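Local atomic coordinates of protein kinase A regulatory subunit, putative (Trypanosoma cruzi, PDB entry 6FTF), a protein that probably serves as the regulatory subunit of a cAMP-independent protein kinase A, binding nucleoside analogues such as 7-cyano-7-deazainosine in two cyclic nucleotide-binding domains. Residues K38-N50 with L259-V271. Sequence-based numbering, arbitrary orientation.
Sequences KLLTHNVLFSFLN and LNRRHFEMCLGPV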
ATOM      1  N   LYS A  38      -9.903   9.124  -4.837  1.00 10.33           N
ATOM      2  CA  LYS A  38      -9.607   8.597  -3.512  1.00 11.65           C
ATOM      3  C   LYS A  38      -9.403   7.088  -3.552  1.00 10.93           C
ATOM      4  O   LYS A  38      -8.473   6.564  -2.923  1.00 12.15           O
ATOM      5  CB  LYS A  38     -10.710   8.985  -2.537  1.00 13.85           C
ATOM      6  CG  LYS A  38     -10.379   8.662  -1.083  1.00 26.50           C
ATOM      7  CD  LYS A  38     -11.479   9.145  -0.147  1.00 43.61           C
ATOM      8  CE  LYS A  38     -11.833  10.604  -0.417  1.00 59.66           C
ATOM      9  NZ  LYS A  38     -10.675  11.526  -0.228  1.00 72.98           N
ATOM     10  N   LEU A  39     -10.232   6.366  -4.308  1.00  9.18           N
ATOM     11  CA  LEU A  39      -9.998   4.935  -4.448  1.00  9.93           C
ATOM     12  C   LEU A  39      -8.622   4.673  -5.048  1.00 10.05           C
ATOM     13  O   LEU A  39      -7.882   3.797  -4.583  1.00 10.01           O
ATOM     14  CB  LEU A  39     -11.066   4.292  -5.330  1.00  9.67           C
ATOM     15  CG  LEU A  39     -12.498   4.278  -4.776  1.00 10.60           C
ATOM     16  CD1 LEU A  39     -13.464   3.800  -5.845  1.00 12.09           C
ATOM     17  CD2 LEU A  39     -12.610   3.394  -3.556  1.00 12.70           C
ATOM     18  N   LEU A  40      -8.265   5.408  -6.091  1.00  8.81           N
ATOM     19  CA  LEU A  40      -7.002   5.153  -6.766  1.00  9.08           C
ATOM     20  C   LEU A  40      -5.806   5.481  -5.886  1.00  8.97           C
ATOM     21  O   LEU A  40      -4.804   4.753  -5.905  1.00  9.77           O
ATOM     22  CB  LEU A  40      -6.937   5.962  -8.051  1.00  9.52           C
ATOM     23  CG  LEU A  40      -8.003   5.688  -9.101  1.00  9.57           C
ATOM     24  CD1 LEU A  40      -7.688   6.604 -10.255  1.00 14.79           C
ATOM     25  CD2 LEU A  40      -8.009   4.218  -9.487  1.00 14.12           C
ATOM     26  N   THR A  41      -5.868   6.573  -5.128  1.00  8.90           N
ATOM     27  CA  THR A  41      -4.707   6.971  -4.343  1.00  9.34           C
ATOM     28  C   THR A  41      -4.480   6.086  -3.127  1.00  8.72           C
ATOM     29  O   THR A  41      -3.404   6.172  -2.512  1.00 11.20           O
ATOM     30  CB  THR A  41      -4.771   8.437  -3.926  1.00 11.83           C
ATOM     31  OG1 THR A  41      -5.918   8.651  -3.119  1.00 13.84           O
ATOM     32  CG2 THR A  41      -4.799   9.372  -5.139  1.00 15.48           C
ATOM     33  N   HIS A  42      -5.436   5.245  -2.759  1.00  9.33           N
ATOM     34  CA  HIS A  42      -5.224   4.294  -1.680  1.00 10.43           C
ATOM     35  C   HIS A  42      -5.011   2.874  -2.171  1.00  9.93           C
ATOM     36  O   HIS A  42      -4.789   1.982  -1.353  1.00 12.37           O
ATOM     37  CB  HIS A  42      -6.393   4.347  -0.689  1.00 11.56           C
ATOM     38  CG  HIS A  42      -6.444   5.629   0.071  1.00 12.72           C
ATOM     39  ND1 HIS A  42      -6.977   6.786  -0.456  1.00 24.48           N
ATOM     40  CD2 HIS A  42      -5.973   5.957   1.297  1.00 16.40           C
ATOM     41  CE1 HIS A  42      -6.856   7.764   0.424  1.00 26.78           C
ATOM     42  NE2 HIS A  42      -6.253   7.287   1.498  1.00 19.69           N
ATOM     43  N   ASN A  43      -5.043   2.644  -3.474  1.00  9.23           N
ATOM     44  CA  ASN A  43      -4.849   1.316  -4.037  1.00  8.59           C
ATOM     45  C   ASN A  43      -3.440   1.198  -4.594  1.00  8.78           C
ATOM     46  O   ASN A  43      -3.001   2.040  -5.379  1.00  8.43           O
ATOM     47  CB  ASN A  43      -5.884   1.047  -5.132  1.00 10.04           C
ATOM     48  CG  ASN A  43      -5.771  -0.347  -5.687  1.00  9.83           C
ATOM     49  OD1 ASN A  43      -4.805  -0.674  -6.372  1.00 10.42           O
ATOM     50  ND2 ASN A  43      -6.759  -1.189  -5.411  1.00 10.58           N
ATOM     51  N   VAL A  44      -2.740   0.139  -4.200  1.00  8.48           N
ATOM     52  CA  VAL A  44      -1.314   0.031  -4.488  1.00  8.33           C
ATOM     53  C   VAL A  44      -0.976  -0.001  -5.972  1.00  8.28           C
ATOM     54  O   VAL A  44       0.175   0.281  -6.330  1.00  8.78           O
ATOM     55  CB  VAL A  44      -0.675  -1.183  -3.791  1.00 10.79           C
ATOM     56  CG1 VAL A  44      -0.912  -1.133  -2.300  1.00 12.58           C
ATOM     57  CG2 VAL A  44      -1.156  -2.491  -4.420  1.00 10.50           C
ATOM     58  N   LEU A  45      -1.912  -0.359  -6.851  1.00  8.31           N
ATOM     59  CA  LEU A  45      -1.595  -0.424  -8.275  1.00  8.57           C
ATOM     60  C   LEU A  45      -1.300   0.938  -8.873  1.00  8.85           C
ATOM     61  O   LEU A  45      -0.730   1.001  -9.966  1.00 10.51           O
ATOM     62  CB  LEU A  45      -2.759  -1.040  -9.046  1.00  9.73           C
ATOM     63  CG  LEU A  45      -3.052  -2.502  -8.736  1.00 10.05           C
ATOM     64  CD1 LEU A  45      -4.369  -2.930  -9.347  1.00 12.05           C
ATOM     65  CD2 LEU A  45      -1.926  -3.409  -9.214  1.00 13.01           C
ATOM     66  N   PHE A  46      -1.670   2.017  -8.190  1.00  8.22           N
ATOM     67  CA  PHE A  46      -1.520   3.378  -8.699  1.00  8.45           C
ATOM     68  C   PHE A  46      -0.517   4.188  -7.888  1.00  8.49           C
ATOM     69  O   PHE A  46      -0.446   5.408  -8.044  1.00  9.34           O
ATOM     70  CB  PHE A  46      -2.889   4.062  -8.734  1.00  8.69           C
ATOM     71  CG  PHE A  46      -3.946   3.229  -9.408  1.00  8.87           C
ATOM     72  CD1 PHE A  46      -4.139   3.272 -10.772  1.00  9.19           C
ATOM     73  CD2 PHE A  46      -4.706   2.361  -8.667  1.00  9.40           C
ATOM     74  CE1 PHE A  46      -5.096   2.475 -11.372  1.00 10.66           C
ATOM     75  CE2 PHE A  46      -5.663   1.559  -9.259  1.00 10.53           C
ATOM     76  CZ  PHE A  46      -5.851   1.612 -10.604  1.00 10.25           C
ATOM     77  N   SER A  47       0.294   3.517  -7.069  1.00  8.01           N
ATOM     78  CA  SER A  47       1.091   4.167  -6.037  1.00  8.61           C
ATOM     79  C   SER A  47       1.997   5.264  -6.574  1.00  9.48           C
ATOM     80  O   SER A  47       2.234   6.258  -5.874  1.00 11.28           O
ATOM     81  CB  SER A  47       1.974   3.149  -5.320  1.00  8.78           C
ATOM     82  OG  SER A  47       1.201   2.215  -4.611  1.00 10.28           O
ATOM     83  N   PHE A  48       2.604   5.064  -7.739  1.00  9.12           N
ATOM     84  CA  PHE A  48       3.623   5.984  -8.228  1.00 10.53           C
ATOM     85  C   PHE A  48       3.140   6.861  -9.380  1.00 11.19           C
ATOM     86  O   PHE A  48       3.952   7.508 -10.041  1.00 14.38           O
ATOM     87  CB  PHE A  48       4.947   5.236  -8.470  1.00 12.74           C
ATOM     88  CG  PHE A  48       5.500   4.657  -7.190  1.00 11.98           C
ATOM     89  CD1 PHE A  48       6.156   5.479  -6.277  1.00 14.92           C
ATOM     90  CD2 PHE A  48       5.255   3.335  -6.832  1.00 10.65           C
ATOM     91  CE1 PHE A  48       6.586   4.995  -5.065  1.00 15.32           C
ATOM     92  CE2 PHE A  48       5.689   2.839  -5.624  1.00 11.45           C
ATOM     93  CZ  PHE A  48       6.361   3.666  -4.730  1.00 14.18           C
ATOM     94  N   LEU A  49       1.835   6.954  -9.591  1.00 10.53           N
ATOM     95  CA  LEU A  49       1.283   7.924 -10.526  1.00 10.46           C
ATOM     96  C   LEU A  49       1.150   9.283  -9.859  1.00 10.78           C
ATOM     97  O   LEU A  49       0.745   9.392  -8.702  1.00 12.57           O
ATOM     98  CB  LEU A  49      -0.097   7.470 -10.993  1.00 11.45           C
ATOM     99  CG  LEU A  49      -0.149   6.198 -11.832  1.00 15.10           C
ATOM    100  CD1 LEU A  49      -1.555   6.030 -12.389  1.00 15.57           C
ATOM    101  CD2 LEU A  49       0.870   6.189 -12.951  1.00 22.31           C
ATOM    102  N   ASN A  50       1.430  10.326 -10.623  1.00 12.06           N
ATOM    103  CA  ASN A  50       1.235  11.681 -10.127  1.00 13.05           C
ATOM    104  C   ASN A  50      -0.234  12.093 -10.241  1.00 12.93           C
ATOM    105  O   ASN A  50      -1.074  11.374 -10.787  1.00 12.14           O
ATOM    106  CB  ASN A  50       2.179  12.659 -10.837  1.00 14.91           C
ATOM    107  CG  ASN A  50       1.920  12.773 -12.335  1.00 14.55           C
ATOM    108  OD1 ASN A  50       0.786  12.721 -12.805  1.00 15.34           O
ATOM    109  ND2 ASN A  50       2.988  12.991 -13.095  1.00 18.33           N
ATOM    110  N   LEU A 259       7.137   3.023   2.597  1.00  9.88           N
ATOM    111  CA  LEU A 259       5.715   2.885   2.321  1.00  9.88           C
ATOM    112  C   LEU A 259       4.968   4.126   2.803  1.00  9.75           C
ATOM    113  O   LEU A 259       5.137   4.550   3.949  1.00 10.21           O
ATOM    114  CB  LEU A 259       5.211   1.685   3.109  1.00 10.57           C
ATOM    115  CG  LEU A 259       3.729   1.398   3.004  1.00 12.09           C
ATOM    116  CD1 LEU A 259       3.349   0.892   1.620  1.00 11.18           C
ATOM    117  CD2 LEU A 259       3.297   0.391   4.057  1.00 12.75           C
ATOM    118  N   ASN A 260       4.129   4.696   1.952  1.00  9.04           N
ATOM    119  CA  ASN A 260       3.319   5.829   2.371  1.00  9.10           C
ATOM    120  C   ASN A 260       2.104   5.395   3.185  1.00  9.07           C
ATOM    121  O   ASN A 260       1.489   4.362   2.932  1.00  8.71           O
ATOM    122  CB  ASN A 260       2.874   6.641   1.156  1.00 10.38           C
ATOM    123  CG  ASN A 260       2.294   7.987   1.547  1.00 10.75           C
ATOM    124  OD1 ASN A 260       1.086   8.141   1.722  1.00 11.04           O
ATOM    125  ND2 ASN A 260       3.162   8.952   1.756  1.00 14.73           N
ATOM    126  N   ARG A 261       1.726   6.259   4.128  1.00  8.65           N
ATOM    127  CA  ARG A 261       0.586   6.005   4.996  1.00  8.62           C
ATOM    128  C   ARG A 261      -0.688   5.711   4.218  1.00  8.73           C
ATOM    129  O   ARG A 261      -1.512   4.937   4.686  1.00  9.57           O
ATOM    130  CB  ARG A 261       0.390   7.201   5.930  1.00  9.95           C
ATOM    131  CG  ARG A 261      -0.560   6.971   7.059  1.00  9.97           C
ATOM    132  CD  ARG A 261      -0.536   8.165   7.981  1.00 11.05           C
ATOM    133  NE  ARG A 261      -1.420   7.986   9.113  1.00 11.51           N
ATOM    134  CZ  ARG A 261      -1.588   8.906  10.067  1.00 11.93           C
ATOM    135  NH1 ARG A 261      -0.928  10.055  10.017  1.00 14.18           N
ATOM    136  NH2 ARG A 261      -2.432   8.677  11.058  1.00 12.45           N
ATOM    137  N   ARG A 262      -0.865   6.314   3.042  1.00  8.79           N
ATOM    138  CA  ARG A 262      -2.101   6.083   2.295  1.00  8.97           C
ATOM    139  C   ARG A 262      -2.255   4.638   1.845  1.00  9.22           C
ATOM    140  O   ARG A 262      -3.378   4.220   1.544  1.00 11.41           O
ATOM    141  CB  ARG A 262      -2.213   7.031   1.100  1.00 11.55           C
ATOM    142  CG  ARG A 262      -1.170   6.852   0.025  1.00 13.87           C
ATOM    143  CD  ARG A 262      -1.030   8.111  -0.860  1.00 16.51           C
ATOM    144  NE  ARG A 262       0.128   8.100  -1.777  1.00 17.23           N
ATOM    145  CZ  ARG A 262       0.073   7.832  -3.082  1.00 16.62           C
ATOM    146  NH1 ARG A 262      -1.077   7.517  -3.669  1.00 17.96           N
ATOM    147  NH2 ARG A 262       1.173   7.870  -3.815  1.00 18.21           N
ATOM    148  N   HIS A 263      -1.164   3.872   1.801  1.00  8.81           N
ATOM    149  CA  HIS A 263      -1.197   2.479   1.382  1.00  9.96           C
ATOM    150  C   HIS A 263      -1.106   1.518   2.549  1.00 10.05           C
ATOM    151  O   HIS A 263      -1.144   0.299   2.343  1.00 12.32           O
ATOM    152  CB  HIS A 263      -0.059   2.226   0.410  1.00  9.47           C
ATOM    153  CG  HIS A 263      -0.161   3.046  -0.827  1.00  9.97           C
ATOM    154  ND1 HIS A 263       0.847   3.871  -1.259  1.00 10.25           N
ATOM    155  CD2 HIS A 263      -1.191   3.210  -1.700  1.00  9.81           C
ATOM    156  CE1 HIS A 263       0.462   4.489  -2.363  1.00  9.79           C
ATOM    157  NE2 HIS A 263      -0.779   4.114  -2.642  1.00 10.94           N
ATOM    158  N   PHE A 264      -1.038   2.020   3.778  1.00  9.81           N
ATOM    159  CA  PHE A 264      -0.802   1.164   4.937  1.00 10.23           C
ATOM    160  C   PHE A 264      -1.919   0.152   5.122  1.00 10.81           C
ATOM    161  O   PHE A 264      -1.664  -1.037   5.322  1.00 11.11           O
ATOM    162  CB  PHE A 264      -0.646   2.051   6.174  1.00 11.39           C
ATOM    163  CG  PHE A 264      -0.476   1.305   7.461  1.00 11.56           C
ATOM    164  CD1 PHE A 264       0.687   0.609   7.730  1.00 13.72           C
ATOM    165  CD2 PHE A 264      -1.458   1.356   8.436  1.00 12.17           C
ATOM    166  CE1 PHE A 264       0.855  -0.054   8.932  1.00 14.21           C
ATOM    167  CE2 PHE A 264      -1.283   0.707   9.644  1.00 13.70           C
ATOM    168  CZ  PHE A 264      -0.126  -0.004   9.885  1.00 15.88           C
ATOM    169  N   GLU A 265      -3.170   0.612   5.099  1.00 12.61           N
ATOM    170  CA  GLU A 265      -4.291  -0.293   5.325  1.00 13.09           C
ATOM    171  C   GLU A 265      -4.303  -1.418   4.298  1.00 13.22           C
ATOM    172  O   GLU A 265      -4.435  -2.600   4.647  1.00 13.66           O
ATOM    173  CB  GLU A 265      -5.602   0.494   5.278  1.00 17.38           C
ATOM    174  CG  GLU A 265      -6.823  -0.339   5.609  1.00 54.20           C
ATOM    175  CD  GLU A 265      -6.787  -0.855   7.035  1.00 80.82           C
ATOM    176  OE1 GLU A 265      -6.317  -0.108   7.921  1.00 81.69           O
ATOM    177  OE2 GLU A 265      -7.218  -2.005   7.269  1.00 81.85           O
ATOM    178  N   MET A 266      -4.140  -1.079   3.022  1.00 11.55           N
ATOM    179  CA  MET A 266      -4.238  -2.106   1.992  0.57 13.27           C
ATOM    180  C   MET A 266      -3.112  -3.117   2.108  0.88 13.25           C
ATOM    181  O   MET A 266      -3.342  -4.325   1.981  0.85 15.63           O
ATOM    182  CB  MET A 266      -4.271  -1.509   0.586  0.57 13.69           C
ATOM    183  CG  MET A 266      -4.296  -2.587  -0.504  0.57 12.11           C
ATOM    184  SD  MET A 266      -4.887  -2.010  -2.120  0.57 10.86           S
ATOM    185  CE  MET A 266      -4.214  -3.317  -3.098  0.57 27.08           C
ATOM    186  N   CYS A 267      -1.894  -2.663   2.334  1.00 12.18           N
ATOM    187  CA  CYS A 267      -0.692  -3.505   2.259  0.66 12.91           C
ATOM    188  C   CYS A 267      -0.436  -4.261   3.550  0.93 12.96           C
ATOM    189  O   CYS A 267       0.059  -5.393   3.548  0.84 13.15           O
ATOM    190  CB  CYS A 267       0.536  -2.623   2.057  0.66 12.94           C
ATOM    191  SG  CYS A 267       0.601  -1.832   0.494  0.66 14.60           S
ATOM    192  N   LEU A 268      -0.665  -3.587   4.672  1.00 13.74           N
ATOM    193  CA  LEU A 268      -0.254  -4.124   5.958  1.00 14.93           C
ATOM    194  C   LEU A 268      -1.422  -4.394   6.881  1.00 14.56           C
ATOM    195  O   LEU A 268      -1.210  -4.877   7.998  1.00 15.59           O
ATOM    196  CB  LEU A 268       0.783  -3.222   6.633  1.00 14.21           C
ATOM    197  CG  LEU A 268       2.131  -3.145   5.915  1.00 12.89           C
ATOM    198  CD1 LEU A 268       3.074  -2.273   6.708  1.00 14.79           C
ATOM    199  CD2 LEU A 268       2.754  -4.526   5.685  1.00 13.82           C
ATOM    200  N   GLY A 269      -2.652  -4.166   6.422  1.00 16.58           N
ATOM    201  CA  GLY A 269      -3.829  -4.518   7.175  1.00 16.51           C
ATOM    202  C   GLY A 269      -3.748  -5.897   7.797  1.00 17.51           C
ATOM    203  O   GLY A 269      -4.065  -6.091   8.976  1.00 17.81           O
ATOM    204  N   PRO A 270      -3.308  -6.894   7.024  1.00 17.27           N
ATOM    205  CA  PRO A 270      -3.242  -8.260   7.568  1.00 19.40           C
ATOM    206  C   PRO A 270      -2.211  -8.454   8.680  1.00 19.61           C
ATOM    207  O   PRO A 270      -2.260  -9.484   9.369  1.00 23.19           O
ATOM    208  CB  PRO A 270      -2.916  -9.123   6.339  1.00 26.35           C
ATOM    209  CG  PRO A 270      -3.354  -8.307   5.177  1.00 26.80           C
ATOM    210  CD  PRO A 270      -3.110  -6.877   5.563  1.00 23.71           C
ATOM    211  N   VAL A 271      -1.284  -7.518   8.884  1.00 15.24           N
ATOM    212  CA  VAL A 271      -0.302  -7.657   9.951  1.00 15.73           C
ATOM    213  C   VAL A 271      -0.441  -6.567  11.005  1.00 13.82           C
ATOM    214  O   VAL A 271       0.449  -6.399  11.835  1.00 14.20           O
ATOM    215  CB  VAL A 271       1.140  -7.759   9.418  1.00 20.01           C
ATOM    216  CG1 VAL A 271       1.299  -9.018   8.559  1.00 25.56           C
ATOM    217  CG2 VAL A 271       1.519  -6.523   8.646  1.00 19.78           C
TER
HETATM  218  O   HOH W   1      -4.639   1.619   1.591  1.00 19.55           O
HETATM  219  O   HOH W   2      -2.054   4.621  -5.126  1.00  9.99           O
HETATM  220  O   HOH W   3      -1.148   7.480  -6.246  1.00 21.70           O
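R262 reaches across to T41, near the end of helix 30-42, and to S47, in the turn F46-L49, and its side chain is the one to follow. CB lies beside H42, 3.9 Å from CD2 of that imidazole. CG, placed between the backbone N and the carbonyl carbon (chi1 65°), sits over the centre of the H263 ring and also runs up against O of T41. CD keeps to the same carbonyl, and from CG to NE the chain is extended, which carries the guanidinium along the backbone to two acceptors at its edge. NH1 donates to T41 O at 2.9 Å, on a lone pair in the carbonyl plane, although the bond bends to 142°. NH2 gives a weaker, more bent bond to S47 O, 2.8 Å away. A water completes the NH1 side and passes the link on to F46 O.

H263 CE1 points at the centre of one guanidinium face, 3.4 Å from R262 CZ, with the planes well inclined rather than stacked. S47 OG, which donates to V44 O, lies toward the rim of the imidazole face opposite R262 CG, 3.3 Å from H263 CE1. At that ring's edge a water joins NE2 to N43 O. Another bridges the backbones, donating to H42 O and R262 O and accepting from M266 N.

Farther along helix 264-268, M266 crosses V44. In the conformer modelled here, SD takes a weak bond from V44 N, 3.7 Å long, and CE approaches V44 CG2; M266 and C267 each have a second conformer, so these details are doubtful. Q176 of helix 171-178 touches both V44 and M266.

The contact thus joins the end of helix 30-42 and the turns after it to helix 264-268 and the turn following strand 254-260 of the second cyclic nucleotide-binding domain. Most of its polar acceptors are backbone carbonyls, so the grip probably depends on the backbone path of residues 41-47, which brings T41 O and S47 O to one guanidinium.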